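Local coordinates for protein acetyltransferase PA1377 (Pseudomonas aeruginosa, PDB 2VI7) that probably transfers an acetyl group from acetyl-CoA to an amine nitrogen, as a putative N-acetyltransferase of the GNAT (GCN5-related) family, at residues 83-88 with 119-124; 125-130 with 163-168. All blocks are in the same frame, centred on the assembly; numbering follows the deposited sequence.

Contact 1. Residues 83-88 with 119-124; sequences RSHSGS and NLRRVE
Arg83 reaches across to the carboxylate of Glu124, at the start of a parallel strand pair that belongs to the beta-alpha-beta crossover of the GNAT fold (strand 86-95, helix 102-117, strand 122-128). The charged contacts centre on Glu124 OE2. Arg83 NH1 donates to Glu124 OE2 at 3.1 Å, close to its own guanidinium plane, on the syn side of the oxygen but 23° out of the carboxylate plane, while NH2 adds weak, longer bonds to both carboxylate oxygens. The Arg83 chain is bent at chi2 and chi3 rather than extended. Arg122 NE meets the same Glu124 OE2 at 2.7 Å through the anti lone pair, so one oxygen is gripped by two arginines. The carboxylate probably offsets their mutual repulsion, since Arg83 NH1 and Arg122 NE are 4.5 Å apart. Arg83 NH1 also bonds Tyr152 O of the second subunit, and Arg122 NH2 pairs with Glu146.

Backbone bonds supply the parallel pairing. Gly87 N donates to Arg122 O and Gly87 O accepts from Glu124 N, each at 2.9 Å. Just before the strand, His85 O takes a 2.8 Å bond from Arg121 N and a weak one from Arg122 N.

Leu120 packs on backbone on the side of the sheet that holds Val123: CD1 sits 3.9 Å from Gly87 CA, and CD2 rests against the Ser84 carbonyl oxygen. At the dimer interface, His85 CD2 approaches Arg121 CD (4.2 Å), the ring and guanidinium planes 68° apart; His85 NE2 bonds Asp151 O of the second subunit and Arg121 NE pairs with the carboxylate of that Asp151.

A type I turn from Arg83 to Ser86 sets up the polar side: Ser86 OG donates to Arg83 O at 2.6 Å, and one water donates to both Ser86 OG and Glu124 OE1.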
ATOM      1  N   ARG A  83       7.870  -9.341  -0.617  1.00 24.30           N
ATOM      2  CA  ARG A  83       7.236  -8.493  -1.631  1.00 22.10           C
ATOM      3  C   ARG A  83       8.299  -7.743  -2.425  1.00 21.53           C
ATOM      4  O   ARG A  83       7.994  -7.077  -3.409  1.00 20.97           O
ATOM      5  CB  ARG A  83       6.332  -7.469  -0.960  1.00 20.84           C
ATOM      6  CG  ARG A  83       5.158  -8.069  -0.253  1.00 21.58           C
ATOM      7  CD  ARG A  83       3.969  -8.126  -1.181  1.00 21.51           C
ATOM      8  NE  ARG A  83       3.453  -6.785  -1.444  1.00 22.48           N
ATOM      9  CZ  ARG A  83       3.277  -6.264  -2.654  1.00 20.15           C
ATOM     10  NH1 ARG A  83       3.575  -6.960  -3.744  1.00 21.34           N
ATOM     11  NH2 ARG A  83       2.801  -5.038  -2.768  1.00 21.38           N
ATOM     12  N   SER A  84       9.548  -7.867  -1.993  1.00 21.61           N
ATOM     13  CA  SER A  84      10.665  -7.164  -2.616  1.00 24.52           C
ATOM     14  C   SER A  84      10.936  -7.469  -4.085  1.00 24.14           C
ATOM     15  O   SER A  84      11.780  -6.818  -4.704  1.00 26.18           O
ATOM     16  CB  SER A  84      11.932  -7.392  -1.789  1.00 24.31           C
ATOM     17  OG  SER A  84      12.240  -8.769  -1.726  1.00 27.84           O
ATOM     18  N   HIS A  85      10.240  -8.452  -4.646  1.00 23.44           N
ATOM     19  CA  HIS A  85      10.413  -8.765  -6.061  1.00 22.59           C
ATOM     20  C   HIS A  85       9.541  -7.782  -6.842  1.00 23.26           C
ATOM     21  O   HIS A  85       9.561  -7.769  -8.072  1.00 23.88           O
ATOM     22  CB  HIS A  85       9.959 -10.191  -6.372  1.00 20.56           C
ATOM     23  CG  HIS A  85       8.520 -10.441  -6.048  1.00 20.36           C
ATOM     24  ND1 HIS A  85       8.078 -10.668  -4.764  1.00 18.68           N
ATOM     25  CD2 HIS A  85       7.417 -10.443  -6.832  1.00 18.89           C
ATOM     26  CE1 HIS A  85       6.765 -10.800  -4.771  1.00 19.03           C
ATOM     27  NE2 HIS A  85       6.339 -10.668  -6.013  1.00 19.63           N
ATOM     28  N   SER A  86       8.773  -6.969  -6.113  1.00 23.46           N
ATOM     29  CA  SER A  86       7.886  -5.984  -6.730  1.00 23.34           C
ATOM     30  C   SER A  86       8.264  -4.560  -6.366  1.00 23.34           C
ATOM     31  O   SER A  86       9.030  -4.316  -5.437  1.00 22.66           O
ATOM     32  CB  SER A  86       6.436  -6.216  -6.308  1.00 23.11           C
ATOM     33  OG  SER A  86       6.250  -5.841  -4.956  1.00 24.97           O
ATOM     34  N   GLY A  87       7.710  -3.623  -7.122  1.00 22.65           N
ATOM     35  CA  GLY A  87       7.973  -2.221  -6.894  1.00 22.70           C
ATOM     36  C   GLY A  87       6.701  -1.479  -7.230  1.00 23.43           C
ATOM     37  O   GLY A  87       5.838  -2.016  -7.924  1.00 22.78           O
ATOM     38  N   SER A  88       6.572  -0.253  -6.741  1.00 23.89           N
ATOM     39  CA  SER A  88       5.382   0.538  -7.011  1.00 23.13           C
ATOM     40  C   SER A  88       5.719   1.912  -7.535  1.00 23.17           C
ATOM     41  O   SER A  88       6.715   2.501  -7.146  1.00 22.60           O
ATOM     42  CB  SER A  88       4.551   0.694  -5.740  1.00 24.08           C
ATOM     43  OG  SER A  88       3.455   1.570  -5.962  1.00 25.78           O
ATOM     44  N   ASN A 119      15.906  -5.707 -11.440  1.00 25.18           N
ATOM     45  CA  ASN A 119      15.444  -7.037 -11.832  1.00 25.84           C
ATOM     46  C   ASN A 119      14.134  -7.370 -11.102  1.00 25.45           C
ATOM     47  O   ASN A 119      13.969  -8.462 -10.557  1.00 24.60           O
ATOM     48  CB  ASN A 119      16.540  -8.076 -11.526  1.00 27.88           C
ATOM     49  CG  ASN A 119      16.307  -9.425 -12.214  1.00 29.21           C
ATOM     50  OD1 ASN A 119      15.907  -9.486 -13.379  1.00 29.37           O
ATOM     51  ND2 ASN A 119      16.585 -10.509 -11.495  1.00 29.51           N
ATOM     52  N   LEU A 120      13.206  -6.412 -11.090  1.00 25.50           N
ATOM     53  CA  LEU A 120      11.912  -6.604 -10.441  1.00 24.41           C
ATOM     54  C   LEU A 120      11.026  -7.458 -11.335  1.00 25.04           C
ATOM     55  O   LEU A 120      11.081  -7.350 -12.561  1.00 25.47           O
ATOM     56  CB  LEU A 120      11.223  -5.262 -10.180  1.00 22.08           C
ATOM     57  CG  LEU A 120      11.871  -4.331  -9.161  1.00 21.72           C
ATOM     58  CD1 LEU A 120      11.058  -3.050  -9.068  1.00 19.91           C
ATOM     59  CD2 LEU A 120      11.966  -5.036  -7.808  1.00 19.98           C
ATOM     60  N   ARG A 121      10.212  -8.304 -10.714  1.00 25.68           N
ATOM     61  CA  ARG A 121       9.301  -9.177 -11.447  1.00 26.74           C
ATOM     62  C   ARG A 121       7.923  -8.535 -11.610  1.00 25.46           C
ATOM     63  O   ARG A 121       7.175  -8.879 -12.515  1.00 25.33           O
ATOM     64  CB  ARG A 121       9.134 -10.501 -10.696  1.00 27.81           C
ATOM     65  CG  ARG A 121       8.215 -11.516 -11.359  1.00 32.36           C
ATOM     66  CD  ARG A 121       7.882 -12.605 -10.354  1.00 38.80           C
ATOM     67  NE  ARG A 121       7.108 -13.721 -10.899  1.00 45.36           N
ATOM     68  CZ  ARG A 121       7.630 -14.736 -11.586  1.00 47.54           C
ATOM     69  NH1 ARG A 121       8.935 -14.775 -11.829  1.00 49.34           N
ATOM     70  NH2 ARG A 121       6.854 -15.739 -11.992  1.00 47.91           N
ATOM     71  N   ARG A 122       7.603  -7.583 -10.745  1.00 24.22           N
ATOM     72  CA  ARG A 122       6.290  -6.961 -10.763  1.00 22.68           C
ATOM     73  C   ARG A 122       6.346  -5.478 -10.437  1.00 23.27           C
ATOM     74  O   ARG A 122       7.003  -5.072  -9.483  1.00 23.99           O
ATOM     75  CB  ARG A 122       5.420  -7.688  -9.734  1.00 22.14           C
ATOM     76  CG  ARG A 122       4.017  -7.179  -9.547  1.00 22.14           C
ATOM     77  CD  ARG A 122       3.368  -7.895  -8.375  1.00 21.61           C
ATOM     78  NE  ARG A 122       2.131  -7.226  -7.985  1.00 25.38           N
ATOM     79  CZ  ARG A 122       0.971  -7.378  -8.614  1.00 25.96           C
ATOM     80  NH1 ARG A 122       0.885  -8.193  -9.652  1.00 27.90           N
ATOM     81  NH2 ARG A 122      -0.091  -6.682  -8.238  1.00 26.66           N
ATOM     82  N   VAL A 123       5.664  -4.667 -11.237  1.00 22.60           N
ATOM     83  CA  VAL A 123       5.604  -3.231 -10.987  1.00 22.38           C
ATOM     84  C   VAL A 123       4.118  -2.905 -10.901  1.00 22.11           C
ATOM     85  O   VAL A 123       3.338  -3.308 -11.764  1.00 22.01           O
ATOM     86  CB  VAL A 123       6.266  -2.416 -12.107  1.00 22.31           C
ATOM     87  CG1 VAL A 123       6.234  -0.936 -11.758  1.00 21.40           C
ATOM     88  CG2 VAL A 123       7.693  -2.863 -12.295  1.00 21.61           C
ATOM     89  N   GLU A 124       3.742  -2.183  -9.850  1.00 22.02           N
ATOM     90  CA  GLU A 124       2.351  -1.845  -9.583  1.00 21.49           C
ATOM     91  C   GLU A 124       2.030  -0.356  -9.628  1.00 22.24           C
ATOM     92  O   GLU A 124       2.869   0.489  -9.330  1.00 21.42           O
ATOM     93  CB  GLU A 124       1.980  -2.396  -8.208  1.00 22.48           C
ATOM     94  CG  GLU A 124       2.618  -3.748  -7.925  1.00 25.02           C
ATOM     95  CD  GLU A 124       2.638  -4.100  -6.452  1.00 25.87           C
ATOM     96  OE1 GLU A 124       2.844  -3.182  -5.631  1.00 25.96           O
ATOM     97  OE2 GLU A 124       2.469  -5.293  -6.113  1.00 27.10           O
TER
HETATM   98  O   HOH W   1       5.329  -3.054  -4.533  1.00 24.23           O

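Contact 2. Residues 125-130 with 163-168; sequences LTVYTD and YSMARL
Thr129 lays its methyl group over the ring of Tyr163, a CH-pi contact with CG2 3.6 Å from the ring centroid and only 5° off the ring normal. The two side chains cross at about a right angle. CG2 stands anti to the carbonyl carbon of Thr129, which presents the methyl to the ring, while Thr129 CA approaches Tyr163 CE1 at 3.7 Å.

On the sheet face that carries Tyr163, the packing further along is aliphatic. Leu125 and Met165 lie side by side and point the same way, with Leu125 CD1 3.7 Å from Met165 CB. Val127 CG1 touches Met165 SD at 3.8 Å, so the sulfur lies against both Val127 and Leu125.

Behind these side chains is the antiparallel backbone pairing that sets their spacing. Leu125 with Met165 and Val127 with Tyr163 are hydrogen-bonded pairs, each joined by two N-H to O bonds; the shortest runs from Tyr163 N to Val127 O, 2.7 Å. Between them Thr126 and Ser164 form a non-hydrogen-bonded pair, with Thr126 CA making a CA-H...O contact to Tyr163 O at 3.2 Å.

Helix 132-140 covers the aliphatic patch, Val127 resting on Ala134 and Tyr138 and Met165 on Leu135. Strand 144-152 flanks strand 158-168, where Glu148 touches both Thr129 and Tyr163. On the reverse face, Ser164 packs against Met149 of the second subunit.

The side chains thus meet through methyl, thioether and aromatic surfaces, whereas directional bonding between the segments is left to the backbone: dispersion joins the side chains, those of Leu125, Val127 and Met165 beneath the helix, and the backbone hydrogen bonds hold the strands in register.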
ATOM      1  N   LEU A 125       0.794  -0.043 -10.003  1.00 23.03           N
ATOM      2  CA  LEU A 125       0.342   1.341 -10.074  1.00 23.58           C
ATOM      3  C   LEU A 125      -1.172   1.398  -9.980  1.00 23.53           C
ATOM      4  O   LEU A 125      -1.846   0.379 -10.078  1.00 23.98           O
ATOM      5  CB  LEU A 125       0.798   1.993 -11.389  1.00 24.40           C
ATOM      6  CG  LEU A 125       0.154   1.578 -12.724  1.00 24.42           C
ATOM      7  CD1 LEU A 125      -1.280   2.066 -12.808  1.00 23.42           C
ATOM      8  CD2 LEU A 125       0.957   2.181 -13.863  1.00 22.82           C
ATOM      9  N   THR A 126      -1.703   2.595  -9.762  1.00 23.54           N
ATOM     10  CA  THR A 126      -3.147   2.788  -9.707  1.00 22.71           C
ATOM     11  C   THR A 126      -3.346   4.018 -10.567  1.00 20.82           C
ATOM     12  O   THR A 126      -2.472   4.870 -10.638  1.00 20.05           O
ATOM     13  CB  THR A 126      -3.676   3.067  -8.266  1.00 23.18           C
ATOM     14  OG1 THR A 126      -3.008   4.209  -7.720  1.00 26.12           O
ATOM     15  CG2 THR A 126      -3.476   1.858  -7.364  1.00 21.24           C
ATOM     16  N   VAL A 127      -4.479   4.092 -11.242  1.00 20.16           N
ATOM     17  CA  VAL A 127      -4.777   5.223 -12.107  1.00 19.99           C
ATOM     18  C   VAL A 127      -6.291   5.436 -12.088  1.00 20.46           C
ATOM     19  O   VAL A 127      -7.069   4.481 -12.030  1.00 21.78           O
ATOM     20  CB  VAL A 127      -4.245   4.962 -13.575  1.00 19.77           C
ATOM     21  CG1 VAL A 127      -4.712   3.633 -14.084  1.00 19.13           C
ATOM     22  CG2 VAL A 127      -4.759   5.989 -14.524  1.00 19.62           C
ATOM     23  N   TYR A 128      -6.719   6.690 -12.103  1.00 20.67           N
ATOM     24  CA  TYR A 128      -8.148   6.989 -12.090  1.00 20.81           C
ATOM     25  C   TYR A 128      -8.830   6.394 -13.312  1.00 20.85           C
ATOM     26  O   TYR A 128      -8.347   6.558 -14.422  1.00 22.28           O
ATOM     27  CB  TYR A 128      -8.332   8.495 -12.032  1.00 20.84           C
ATOM     28  CG  TYR A 128      -7.873   9.054 -10.701  1.00 22.40           C
ATOM     29  CD1 TYR A 128      -6.960  10.104 -10.631  1.00 21.22           C
ATOM     30  CD2 TYR A 128      -8.341   8.511  -9.499  1.00 22.30           C
ATOM     31  CE1 TYR A 128      -6.524  10.602  -9.393  1.00 20.52           C
ATOM     32  CE2 TYR A 128      -7.906   8.998  -8.260  1.00 22.61           C
ATOM     33  CZ  TYR A 128      -7.000  10.044  -8.216  1.00 21.67           C
ATOM     34  OH  TYR A 128      -6.564  10.535  -7.001  1.00 25.07           O
ATOM     35  N   THR A 129      -9.953   5.707 -13.104  1.00 21.79           N
ATOM     36  CA  THR A 129     -10.673   5.044 -14.196  1.00 23.01           C
ATOM     37  C   THR A 129     -11.051   5.886 -15.411  1.00 25.89           C
ATOM     38  O   THR A 129     -11.246   5.342 -16.503  1.00 28.25           O
ATOM     39  CB  THR A 129     -11.969   4.360 -13.707  1.00 19.77           C
ATOM     40  OG1 THR A 129     -12.851   5.341 -13.154  1.00 23.82           O
ATOM     41  CG2 THR A 129     -11.659   3.310 -12.676  1.00 17.43           C
ATOM     42  N   ASP A 130     -11.146   7.201 -15.246  1.00 28.67           N
ATOM     43  CA  ASP A 130     -11.522   8.066 -16.363  1.00 29.12           C
ATOM     44  C   ASP A 130     -10.349   8.825 -16.985  1.00 29.72           C
ATOM     45  O   ASP A 130     -10.553   9.703 -17.828  1.00 31.70           O
ATOM     46  CB  ASP A 130     -12.607   9.051 -15.910  1.00 31.25           C
ATOM     47  CG  ASP A 130     -12.104  10.061 -14.884  1.00 34.95           C
ATOM     48  OD1 ASP A 130     -10.970   9.900 -14.381  1.00 35.11           O
ATOM     49  OD2 ASP A 130     -12.854  11.020 -14.576  1.00 36.58           O
ATOM     50  N   TYR A 163      -8.066   2.122 -11.324  1.00 20.37           N
ATOM     51  CA  TYR A 163      -7.769   0.804 -11.844  1.00 22.33           C
ATOM     52  C   TYR A 163      -6.441   0.439 -11.187  1.00 22.89           C
ATOM     53  O   TYR A 163      -5.516   1.254 -11.127  1.00 23.90           O
ATOM     54  CB  TYR A 163      -7.595   0.830 -13.365  1.00 21.81           C
ATOM     55  CG  TYR A 163      -8.893   0.885 -14.124  1.00 22.36           C
ATOM     56  CD1 TYR A 163      -9.079   1.779 -15.171  1.00 21.90           C
ATOM     57  CD2 TYR A 163      -9.940   0.034 -13.797  1.00 24.27           C
ATOM     58  CE1 TYR A 163     -10.287   1.820 -15.874  1.00 23.94           C
ATOM     59  CE2 TYR A 163     -11.149   0.069 -14.492  1.00 24.11           C
ATOM     60  CZ  TYR A 163     -11.316   0.965 -15.526  1.00 23.96           C
ATOM     61  OH  TYR A 163     -12.525   1.006 -16.191  1.00 27.66           O
ATOM     62  N   SER A 164      -6.368  -0.768 -10.654  1.00 22.85           N
ATOM     63  CA  SER A 164      -5.146  -1.253 -10.040  1.00 23.41           C
ATOM     64  C   SER A 164      -4.455  -2.016 -11.168  1.00 23.28           C
ATOM     65  O   SER A 164      -5.000  -2.992 -11.664  1.00 23.25           O
ATOM     66  CB  SER A 164      -5.481  -2.198  -8.891  1.00 23.70           C
ATOM     67  OG  SER A 164      -4.303  -2.582  -8.216  1.00 32.24           O
ATOM     68  N   MET A 165      -3.277  -1.562 -11.589  1.00 23.45           N
ATOM     69  CA  MET A 165      -2.563  -2.221 -12.673  1.00 23.00           C
ATOM     70  C   MET A 165      -1.208  -2.782 -12.272  1.00 24.25           C
ATOM     71  O   MET A 165      -0.600  -2.357 -11.300  1.00 25.99           O
ATOM     72  CB  MET A 165      -2.379  -1.260 -13.838  1.00 22.74           C
ATOM     73  CG  MET A 165      -3.681  -0.683 -14.379  1.00 22.44           C
ATOM     74  SD  MET A 165      -3.364   0.456 -15.718  1.00 23.60           S
ATOM     75  CE  MET A 165      -3.425  -0.658 -17.114  1.00 23.22           C
ATOM     76  N   ALA A 166      -0.746  -3.761 -13.034  1.00 24.10           N
ATOM     77  CA  ALA A 166       0.531  -4.386 -12.767  1.00 24.19           C
ATOM     78  C   ALA A 166       1.169  -4.789 -14.080  1.00 24.64           C
ATOM     79  O   ALA A 166       0.478  -5.138 -15.031  1.00 25.46           O
ATOM     80  CB  ALA A 166       0.341  -5.611 -11.880  1.00 23.99           C
ATOM     81  N   ARG A 167       2.494  -4.715 -14.125  1.00 24.74           N
ATOM     82  CA  ARG A 167       3.261  -5.106 -15.295  1.00 24.21           C
ATOM     83  C   ARG A 167       4.181  -6.224 -14.829  1.00 26.12           C
ATOM     84  O   ARG A 167       5.009  -6.018 -13.951  1.00 26.86           O
ATOM     85  CB  ARG A 167       4.068  -3.921 -15.802  1.00 21.39           C
ATOM     86  CG  ARG A 167       5.078  -4.232 -16.883  1.00 21.58           C
ATOM     87  CD  ARG A 167       5.763  -2.934 -17.249  1.00 22.59           C
ATOM     88  NE  ARG A 167       6.832  -3.015 -18.244  1.00 22.28           N
ATOM     89  CZ  ARG A 167       8.077  -3.416 -18.009  1.00 21.23           C
ATOM     90  NH1 ARG A 167       8.458  -3.809 -16.802  1.00 22.42           N
ATOM     91  NH2 ARG A 167       8.964  -3.365 -18.986  1.00 20.25           N
ATOM     92  N   LEU A 168       4.011  -7.412 -15.402  1.00 29.13           N
ATOM     93  CA  LEU A 168       4.823  -8.574 -15.033  1.00 30.79           C
ATOM     94  C   LEU A 168       5.949  -8.869 -16.023  1.00 33.27           C
ATOM     95  O   LEU A 168       5.822  -8.691 -17.235  1.00 33.81           O
ATOM     96  CB  LEU A 168       3.944  -9.822 -14.868  1.00 29.07           C
ATOM     97  CG  LEU A 168       2.984  -9.850 -13.679  1.00 28.43           C
ATOM     98  CD1 LEU A 168       2.058 -11.022 -13.825  1.00 29.04           C
ATOM     99  CD2 LEU A 168       3.753  -9.947 -12.379  1.00 28.15           C
TER

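How the contacts relate
Contacts 1 and 2 lie in series along the chain and share strand 122-128, their centres 14 Å apart. The first half of strand 122-128 pairs in parallel with strand 86-95 in contact 1; the second half pairs antiparallel with strand 158-168 in contact 2. The central strand thus has a neighbour on each edge within the mixed sheet of the GNAT fold, and Val123 O with Arg167 N (2.9 Å, a probable hydrogen bond) carries the second pairing back into contact 1. There Arg122 NH1 also packs on Ala166 CB. Both contacts touch the second subunit, so the strand that knits the crossover to the C-terminal part of the sheet also lies close to the dimer interface.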